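Local atomic coordinates of VP5 (Halorubrum pleomorphic virus 2, PDB entry 6QGI), a protein that is an envelope protein of a pleomorphic archaeal virus and probably drives fusion of the viral membrane with that of the host cell. Residues V14-A19 against V60-I65; L293-D298 against A319-S324; W356-S361 against T369-P374. One frame throughout, in Å; residues are numbered along the deposited sequence.

Contact 1. Residues V14-A19 against V60-I65; sequences VGVGWA and VDNQNI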
loop_
_atom_site.group_PDB
_atom_site.type_symbol
_atom_site.label_atom_id
_atom_site.label_comp_id
_atom_site.label_asym_id
_atom_site.label_seq_id
_atom_site.Cartn_x
_atom_site.Cartn_y
_atom_site.Cartn_z
ATOM N N VAL A 14 0.368 -1.645 3.488
ATOM C CA VAL A 14 -0.889 -1.501 2.754
ATOM C C VAL A 14 -1.741 -0.367 3.380
ATOM O O VAL A 14 -2.028 -0.375 4.586
ATOM C CB VAL A 14 -1.661 -2.850 2.646
ATOM C CG1 VAL A 14 -2.998 -2.683 1.921
ATOM C CG2 VAL A 14 -0.804 -3.909 1.949
ATOM N N GLY A 15 -2.107 0.601 2.537
ATOM C CA GLY A 15 -2.974 1.729 2.868
ATOM C C GLY A 15 -3.980 1.898 1.748
ATOM O O GLY A 15 -3.608 2.318 0.654
ATOM N N VAL A 16 -5.239 1.497 1.970
ATOM C CA VAL A 16 -6.262 1.534 0.908
ATOM C C VAL A 16 -7.470 2.416 1.283
ATOM O O VAL A 16 -8.451 2.453 0.525
ATOM C CB VAL A 16 -6.725 0.102 0.500
ATOM C CG1 VAL A 16 -5.583 -0.705 -0.104
ATOM C CG2 VAL A 16 -7.356 -0.646 1.668
ATOM N N GLY A 17 -7.376 3.111 2.420
ATOM C CA GLY A 17 -8.437 3.979 2.917
ATOM C C GLY A 17 -8.808 5.102 1.974
ATOM O O GLY A 17 -9.956 5.557 1.978
ATOM N N TRP A 18 -7.843 5.514 1.126
ATOM C CA TRP A 18 -7.955 6.565 0.109
ATOM C C TRP A 18 -8.988 6.227 -0.964
ATOM O O TRP A 18 -9.485 7.123 -1.652
ATOM C CB TRP A 18 -6.591 6.806 -0.549
ATOM C CG TRP A 18 -6.040 5.599 -1.243
ATOM C CD1 TRP A 18 -5.268 4.619 -0.693
ATOM C CD2 TRP A 18 -6.213 5.251 -2.620
ATOM N NE1 TRP A 18 -5.001 3.649 -1.627
ATOM C CE2 TRP A 18 -5.537 4.030 -2.830
ATOM C CE3 TRP A 18 -6.885 5.852 -3.699
ATOM C CZ2 TRP A 18 -5.508 3.399 -4.078
ATOM C CZ3 TRP A 18 -6.854 5.228 -4.936
ATOM C CH2 TRP A 18 -6.163 4.021 -5.120
ATOM N N ALA A 19 -9.277 4.929 -1.136
ATOM C CA ALA A 19 -10.263 4.449 -2.093
ATOM C C ALA A 19 -11.643 4.365 -1.440
ATOM O O ALA A 19 -12.625 4.115 -2.129
ATOM C CB ALA A 19 -9.839 3.090 -2.627
ATOM N N VAL A 60 0.354 2.931 -5.855
ATOM C CA VAL A 60 1.091 2.207 -6.894
ATOM C C VAL A 60 1.013 0.682 -6.735
ATOM O O VAL A 60 0.799 0.009 -7.741
ATOM C CB VAL A 60 2.564 2.702 -7.013
ATOM C CG1 VAL A 60 3.298 2.036 -8.173
ATOM C CG2 VAL A 60 2.610 4.222 -7.174
ATOM N N ASP A 61 1.157 0.138 -5.517
ATOM C CA ASP A 61 1.133 -1.322 -5.331
ATOM C C ASP A 61 -0.277 -1.917 -5.258
ATOM O O ASP A 61 -0.409 -3.138 -5.300
ATOM C CB ASP A 61 1.941 -1.726 -4.086
ATOM C CG ASP A 61 3.444 -1.822 -4.307
ATOM O OD1 ASP A 61 3.912 -1.424 -5.402
ATOM O OD2 ASP A 61 4.154 -2.300 -3.384
ATOM N N ASN A 62 -1.327 -1.080 -5.197
ATOM C CA ASN A 62 -2.696 -1.578 -5.077
ATOM C C ASN A 62 -3.594 -1.045 -6.201
ATOM O O ASN A 62 -4.484 -0.234 -5.957
ATOM C CB ASN A 62 -3.274 -1.223 -3.690
ATOM C CG ASN A 62 -2.295 -1.375 -2.543
ATOM O OD1 ASN A 62 -1.699 -2.425 -2.340
ATOM N ND2 ASN A 62 -2.101 -0.316 -1.781
ATOM N N GLN A 63 -3.373 -1.521 -7.429
ATOM C CA GLN A 63 -4.154 -1.121 -8.604
ATOM C C GLN A 63 -5.353 -2.037 -8.785
ATOM O O GLN A 63 -6.285 -1.698 -9.520
ATOM C CB GLN A 63 -3.299 -1.147 -9.890
ATOM C CG GLN A 63 -1.817 -0.825 -9.701
ATOM C CD GLN A 63 -0.968 -2.034 -9.382
ATOM O OE1 GLN A 63 -1.447 -3.068 -8.903
ATOM N NE2 GLN A 63 0.324 -1.926 -9.648
ATOM N N ASN A 64 -5.329 -3.201 -8.114
ATOM C CA ASN A 64 -6.355 -4.236 -8.222
ATOM C C ASN A 64 -7.453 -4.130 -7.158
ATOM O O ASN A 64 -8.289 -5.034 -7.062
ATOM C CB ASN A 64 -5.701 -5.615 -8.169
ATOM C CG ASN A 64 -4.816 -5.894 -9.353
ATOM O OD1 ASN A 64 -5.184 -5.656 -10.512
ATOM N ND2 ASN A 64 -3.627 -6.412 -9.087
ATOM N N ILE A 65 -7.486 -3.021 -6.397
ATOM C CA ILE A 65 -8.516 -2.773 -5.376
ATOM C C ILE A 65 -9.636 -1.895 -5.974
ATOM O O ILE A 65 -10.641 -1.649 -5.304
ATOM C CB ILE A 65 -7.935 -2.158 -4.060
ATOM C CG1 ILE A 65 -7.230 -0.802 -4.314
ATOM C CG2 ILE A 65 -7.026 -3.161 -3.322
ATOM C CD1 ILE A 65 -7.155 0.112 -3.194
#

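Contact 2. Residues L293-D298 against A319-S324; sequences LNVPVD and ALTDAS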
loop_
_atom_site.group_PDB
_atom_site.type_symbol
_atom_site.label_atom_id
_atom_site.label_comp_id
_atom_site.label_asym_id
_atom_site.label_seq_id
_atom_site.Cartn_x
_atom_site.Cartn_y
_atom_site.Cartn_z
ATOM N N LEU A 293 -13.834 -2.934 0.782
ATOM C CA LEU A 293 -13.580 -2.895 -0.661
ATOM C C LEU A 293 -13.899 -4.251 -1.303
ATOM O O LEU A 293 -13.614 -4.460 -2.480
ATOM C CB LEU A 293 -12.136 -2.463 -0.959
ATOM C CG LEU A 293 -11.857 -0.968 -0.809
ATOM C CD1 LEU A 293 -10.406 -0.713 -0.485
ATOM C CD2 LEU A 293 -12.300 -0.184 -2.045
ATOM N N ASN A 294 -14.524 -5.159 -0.524
ATOM C CA ASN A 294 -14.984 -6.489 -0.927
ATOM C C ASN A 294 -13.886 -7.316 -1.640
ATOM O O ASN A 294 -14.114 -7.922 -2.696
ATOM C CB ASN A 294 -16.242 -6.367 -1.791
ATOM C CG ASN A 294 -17.019 -7.643 -1.911
ATOM O OD1 ASN A 294 -17.275 -8.340 -0.921
ATOM N ND2 ASN A 294 -17.401 -7.970 -3.138
ATOM N N VAL A 295 -12.701 -7.353 -1.034
ATOM C CA VAL A 295 -11.575 -8.120 -1.558
ATOM C C VAL A 295 -11.696 -9.535 -0.960
ATOM O O VAL A 295 -11.794 -9.633 0.261
ATOM C CB VAL A 295 -10.222 -7.414 -1.237
ATOM C CG1 VAL A 295 -9.026 -8.285 -1.604
ATOM C CG2 VAL A 295 -10.130 -6.058 -1.935
ATOM N N PRO A 296 -11.759 -10.627 -1.775
ATOM C CA PRO A 296 -11.888 -11.983 -1.191
ATOM C C PRO A 296 -10.888 -12.224 -0.056
ATOM O O PRO A 296 -9.708 -11.892 -0.192
ATOM C CB PRO A 296 -11.632 -12.910 -2.378
ATOM C CG PRO A 296 -12.038 -12.112 -3.560
ATOM C CD PRO A 296 -11.722 -10.679 -3.252
ATOM N N VAL A 297 -11.388 -12.695 1.100
ATOM C CA VAL A 297 -10.583 -12.894 2.307
ATOM C C VAL A 297 -10.839 -14.273 2.928
ATOM O O VAL A 297 -11.950 -14.800 2.841
ATOM C CB VAL A 297 -10.885 -11.768 3.358
ATOM C CG1 VAL A 297 -10.249 -12.059 4.708
ATOM C CG2 VAL A 297 -10.441 -10.393 2.873
ATOM N N ASP A 298 -9.811 -14.823 3.595
ATOM C CA ASP A 298 -9.906 -16.037 4.386
ATOM C C ASP A 298 -9.609 -15.655 5.833
ATOM O O ASP A 298 -8.462 -15.719 6.291
ATOM C CB ASP A 298 -8.993 -17.166 3.877
ATOM C CG ASP A 298 -9.218 -18.520 4.550
ATOM O OD1 ASP A 298 -9.763 -18.550 5.678
ATOM O OD2 ASP A 298 -8.852 -19.542 3.952
ATOM N N ALA A 319 -5.720 -12.503 2.154
ATOM C CA ALA A 319 -6.654 -11.733 1.354
ATOM C C ALA A 319 -6.145 -11.766 -0.072
ATOM O O ALA A 319 -4.943 -11.583 -0.299
ATOM C CB ALA A 319 -6.758 -10.307 1.873
ATOM N N LEU A 320 -7.022 -12.096 -1.018
ATOM C CA LEU A 320 -6.645 -12.158 -2.424
ATOM C C LEU A 320 -7.529 -11.243 -3.225
ATOM O O LEU A 320 -8.748 -11.301 -3.058
ATOM C CB LEU A 320 -6.770 -13.598 -2.961
ATOM C CG LEU A 320 -5.806 -14.685 -2.460
ATOM C CD1 LEU A 320 -6.002 -15.941 -3.251
ATOM C CD2 LEU A 320 -4.364 -14.307 -2.664
ATOM N N THR A 321 -6.933 -10.399 -4.095
ATOM C CA THR A 321 -7.701 -9.509 -4.976
ATOM C C THR A 321 -8.403 -10.382 -6.026
ATOM O O THR A 321 -9.547 -10.119 -6.402
ATOM C CB THR A 321 -6.810 -8.443 -5.625
ATOM O OG1 THR A 321 -5.868 -9.091 -6.469
ATOM C CG2 THR A 321 -6.099 -7.559 -4.614
ATOM N N ASP A 322 -7.705 -11.442 -6.465
ATOM C CA ASP A 322 -8.184 -12.419 -7.428
ATOM C C ASP A 322 -8.064 -13.821 -6.819
ATOM O O ASP A 322 -6.971 -14.398 -6.801
ATOM C CB ASP A 322 -7.382 -12.299 -8.738
ATOM C CG ASP A 322 -7.986 -12.994 -9.938
ATOM O OD1 ASP A 322 -8.949 -13.773 -9.757
ATOM O OD2 ASP A 322 -7.504 -12.753 -11.062
ATOM N N ALA A 323 -9.192 -14.366 -6.318
ATOM C CA ALA A 323 -9.242 -15.687 -5.681
ATOM C C ALA A 323 -8.877 -16.824 -6.655
ATOM O O ALA A 323 -8.778 -17.978 -6.234
ATOM C CB ALA A 323 -10.614 -15.920 -5.079
ATOM N N SER A 324 -8.658 -16.483 -7.954
ATOM C CA SER A 324 -8.240 -17.375 -9.048
ATOM C C SER A 324 -6.822 -17.872 -8.800
ATOM O O SER A 324 -6.462 -18.971 -9.219
ATOM C CB SER A 324 -8.320 -16.648 -10.383
ATOM O OG SER A 324 -7.956 -17.477 -11.470
#

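Contact 3. Residues W356-S361 against T369-P374; sequences WTAYQS and TLTSEP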
loop_
_atom_site.group_PDB
_atom_site.type_symbol
_atom_site.label_atom_id
_atom_site.label_comp_id
_atom_site.label_asym_id
_atom_site.label_seq_id
_atom_site.Cartn_x
_atom_site.Cartn_y
_atom_site.Cartn_z
ATOM N N TRP A 356 18.693 -16.127 12.228
ATOM C CA TRP A 356 19.651 -15.130 11.766
ATOM C C TRP A 356 20.980 -15.829 11.474
ATOM O O TRP A 356 21.509 -16.544 12.328
ATOM C CB TRP A 356 19.810 -14.001 12.793
ATOM C CG TRP A 356 20.565 -12.820 12.264
ATOM C CD1 TRP A 356 21.903 -12.590 12.376
ATOM C CD2 TRP A 356 20.028 -11.721 11.513
ATOM N NE1 TRP A 356 22.235 -11.410 11.752
ATOM C CE2 TRP A 356 21.101 -10.850 11.221
ATOM C CE3 TRP A 356 18.739 -11.378 11.069
ATOM C CZ2 TRP A 356 20.928 -9.660 10.503
ATOM C CZ3 TRP A 356 18.566 -10.196 10.364
ATOM C CH2 TRP A 356 19.652 -9.353 10.083
ATOM N N THR A 357 21.477 -15.677 10.239
ATOM C CA THR A 357 22.712 -16.308 9.759
ATOM C C THR A 357 23.726 -15.227 9.334
ATOM O O THR A 357 24.906 -15.528 9.139
ATOM C CB THR A 357 22.362 -17.292 8.615
ATOM O OG1 THR A 357 21.579 -18.353 9.159
ATOM C CG2 THR A 357 23.584 -17.893 7.931
ATOM N N ALA A 358 23.277 -13.967 9.233
ATOM C CA ALA A 358 24.123 -12.857 8.826
ATOM C C ALA A 358 24.939 -12.314 10.009
ATOM O O ALA A 358 24.772 -11.164 10.417
ATOM C CB ALA A 358 23.267 -11.767 8.201
ATOM N N TYR A 359 25.846 -13.148 10.545
ATOM C CA TYR A 359 26.697 -12.781 11.672
ATOM C C TYR A 359 28.093 -13.381 11.540
ATOM O O TYR A 359 28.261 -14.416 10.889
ATOM C CB TYR A 359 26.059 -13.220 13.007
ATOM C CG TYR A 359 25.979 -14.721 13.203
ATOM C CD1 TYR A 359 27.014 -15.420 13.820
ATOM C CD2 TYR A 359 24.855 -15.439 12.810
ATOM C CE1 TYR A 359 26.958 -16.804 13.981
ATOM C CE2 TYR A 359 24.774 -16.821 12.995
ATOM C CZ TYR A 359 25.821 -17.496 13.602
ATOM O OH TYR A 359 25.748 -18.853 13.794
ATOM N N GLN A 360 29.082 -12.746 12.189
ATOM C CA GLN A 360 30.459 -13.225 12.233
ATOM C C GLN A 360 30.601 -14.122 13.458
ATOM O O GLN A 360 30.115 -13.767 14.534
ATOM C CB GLN A 360 31.459 -12.061 12.255
ATOM C CG GLN A 360 31.492 -11.273 10.955
ATOM C CD GLN A 360 32.844 -10.664 10.725
ATOM O OE1 GLN A 360 33.162 -9.584 11.231
ATOM N NE2 GLN A 360 33.675 -11.356 9.960
ATOM N N SER A 361 31.204 -15.307 13.282
ATOM C CA SER A 361 31.357 -16.304 14.341
ATOM C C SER A 361 32.192 -15.790 15.525
ATOM O O SER A 361 31.781 -15.969 16.667
ATOM C CB SER A 361 31.954 -17.591 13.784
ATOM O OG SER A 361 31.060 -18.196 12.865
ATOM N N THR A 369 29.565 -8.962 15.693
ATOM C CA THR A 369 29.425 -8.321 14.389
ATOM C C THR A 369 28.393 -9.056 13.519
ATOM O O THR A 369 28.400 -10.286 13.448
ATOM C CB THR A 369 30.807 -8.223 13.714
ATOM O OG1 THR A 369 31.695 -7.535 14.601
ATOM C CG2 THR A 369 30.766 -7.490 12.373
ATOM N N LEU A 370 27.500 -8.269 12.874
ATOM C CA LEU A 370 26.454 -8.707 11.942
ATOM C C LEU A 370 26.833 -8.296 10.526
ATOM O O LEU A 370 27.311 -7.177 10.326
ATOM C CB LEU A 370 25.067 -8.131 12.303
ATOM C CG LEU A 370 24.459 -8.442 13.677
ATOM C CD1 LEU A 370 23.072 -7.841 13.790
ATOM C CD2 LEU A 370 24.394 -9.940 13.960
ATOM N N THR A 371 26.626 -9.190 9.551
ATOM C CA THR A 371 26.989 -8.923 8.157
ATOM C C THR A 371 25.791 -8.371 7.341
ATOM O O THR A 371 25.969 -8.007 6.175
ATOM C CB THR A 371 27.623 -10.164 7.519
ATOM O OG1 THR A 371 26.792 -11.296 7.758
ATOM C CG2 THR A 371 29.026 -10.438 8.049
ATOM N N SER A 372 24.599 -8.263 7.968
ATOM C CA SER A 372 23.400 -7.674 7.363
ATOM C C SER A 372 22.664 -6.806 8.375
ATOM O O SER A 372 22.689 -7.089 9.572
ATOM C CB SER A 372 22.463 -8.738 6.799
ATOM O OG SER A 372 23.037 -9.416 5.693
ATOM N N GLU A 373 22.018 -5.738 7.876
ATOM C CA GLU A 373 21.259 -4.753 8.646
ATOM C C GLU A 373 20.109 -5.413 9.424
ATOM O O GLU A 373 19.289 -6.098 8.811
ATOM C CB GLU A 373 20.703 -3.675 7.698
ATOM C CG GLU A 373 20.424 -2.334 8.358
ATOM C CD GLU A 373 20.403 -1.131 7.429
ATOM O OE1 GLU A 373 20.260 -1.315 6.197
ATOM O OE2 GLU A 373 20.530 0.004 7.940
ATOM N N PRO A 374 20.032 -5.232 10.768
ATOM C CA PRO A 374 18.905 -5.824 11.515
ATOM C C PRO A 374 17.589 -5.123 11.158
ATOM O O PRO A 374 17.594 -3.965 10.734
ATOM C CB PRO A 374 19.299 -5.629 12.980
ATOM C CG PRO A 374 20.220 -4.465 12.979
ATOM C CD PRO A 374 20.920 -4.445 11.651
HETATM O O HOH W 1 30.646 -11.510 15.951
#

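Contact 1. Residues V14-A19 against V60-I65
The tip of Ile65 is where this contact is tight. Its CG1 branch takes the crowded position between backbone N and carbonyl carbon (chi1 60°), and CD1 then packs against three side chains of 14-19. CD1 lies 3.6 Å from Val16 CG1, 3.8 Å from CZ2 of Trp18, which it meets obliquely, and 4.0 Å from Ala19 CB. Ala19 CB also covers one face of the Trp18 indole, out toward its rim. The indole is folded back along its own segment by an equally crowded chi1 of 61°, so that NE1 makes a weak bond to Gly15 O at 3.0 Å, with Thr58 O as a second weak acceptor. These three residues are set by a 3-10 turn, closed by Ala19 N bonding to Val16 O at 3.1 Å, which follows strand 11-13. They face the short connection between helices 37-60 and 66-86, so the N-terminal part of the chain packs against the loop that joins two helices. Towards Val14 the fit slackens. Asn62 crosses Val16 at about a right angle, and its ND2 stays 3.9 Å from Val16 CG1; the amide is held by others, ND2 by Ser57 O and Thr58 O, OD1 by Tyr344 OH. Partly exposed Val14 brings CG1 only to 4.5 Å from Asn62 OD1.

Contact 2. Residues L293-D298 against A319-S324
The two backbones run antiparallel and meet most closely at Val297 and Ala319, a non-hydrogen-bonded pair whose CA atoms are 4.2 Å apart. Next to it Leu320 N gives its hydrogen to Pro296 O at 2.8 Å, with an N-H...O angle of 155° and the donor in the carbonyl plane. The return bond cannot form: Pro296 N has no hydrogen, although Leu320 O is near it. Away from the close pair the chains stand farther off, 5.3 Å between the CA atoms of Val295 and Thr321. Leu320 O instead meets carbon. Pro296 CD comes to 3.0 Å from it, while CG1 of Val295, anti to its backbone N (chi1 172°), lies 3.4 Å from the same oxygen. Val297 CG2 touches Ala319 CB at 3.8 Å on the side that looks toward Ile287 of helix 285-292. At the exposed end Pro296 CB rests 4.2 Å from CB of Ala323, the middle residue of an Asx turn in which Asp322 OD1 accepts from Ser324 N from above the carboxylate plane. Thr321 OG1 turns to Asp342 N. A Schellman motif with Asn294 at its C-prime position ends helix 285-292 and delivers the chain to the sheet, where strand 297-299 and then 301-307 pair with 312-320: a helix-to-strand junction running into a beta hairpin.

Contact 3. Residues W356-S361 against T369-P374
Ala358 O is the busiest acceptor here. Thr371 N reaches it at 2.8 Å from well above the carbonyl plane, and Trp356 NE1 adds a weak, bent bond at 2.9 Å. The carbonyl is presented by an inverse gamma turn centred on Ala358, in which Tyr359 N bonds weakly to Thr357 O. One residue on, Gln360 N meets Thr369 O at 2.8 Å and almost straight, 176° at the hydrogen. The return bond of the same pair is made through a water, which donates to Gln360 O at 2.7 Å and accepts from Thr369 N at 2.8 Å. Beside these bonds the indole of Trp356 is closely packed about. The Leu370 side chain crosses Trp356 at about a right angle and brings CD2 to 3.4 Å from NE1, Ala358 CB covers one face near the rim, and Ser372 O lies at the edge, 3.3 Å from CZ2. Two polar tips have partners outside the segments: Tyr359 OH bonds weakly to Glu421 O, and Glu373 OE2 hydrogen-bonds to Ile1 N. Strand 367-370 is an outer strand of a small sheet, bonded to 405-408 through Leu370 and Trp405, while Trp356 and Tyr359 lean on strand 418-427, so 356-361 lies between the two.

How the contacts relate
Contacts 1 and 2 are neighbours, their centres about 13 Å apart, and Leu293 joins them: its CD1 lies 3.7 Å from Val16 CG2. Tyr344 of strand 343-355 also touches both. Contact 1 is the most buried, close to the middle of the chain, and rests on apolar side chains between two loops. Contact 2 is partly buried, with one sheet bond and its exposed end at Ala323. Contact 3 stands apart, about 35 Å centre to centre from contact 1, in the region carrying the glycan of Asn396; there backbone bonds and a water do much of the work beside a buried tryptophan.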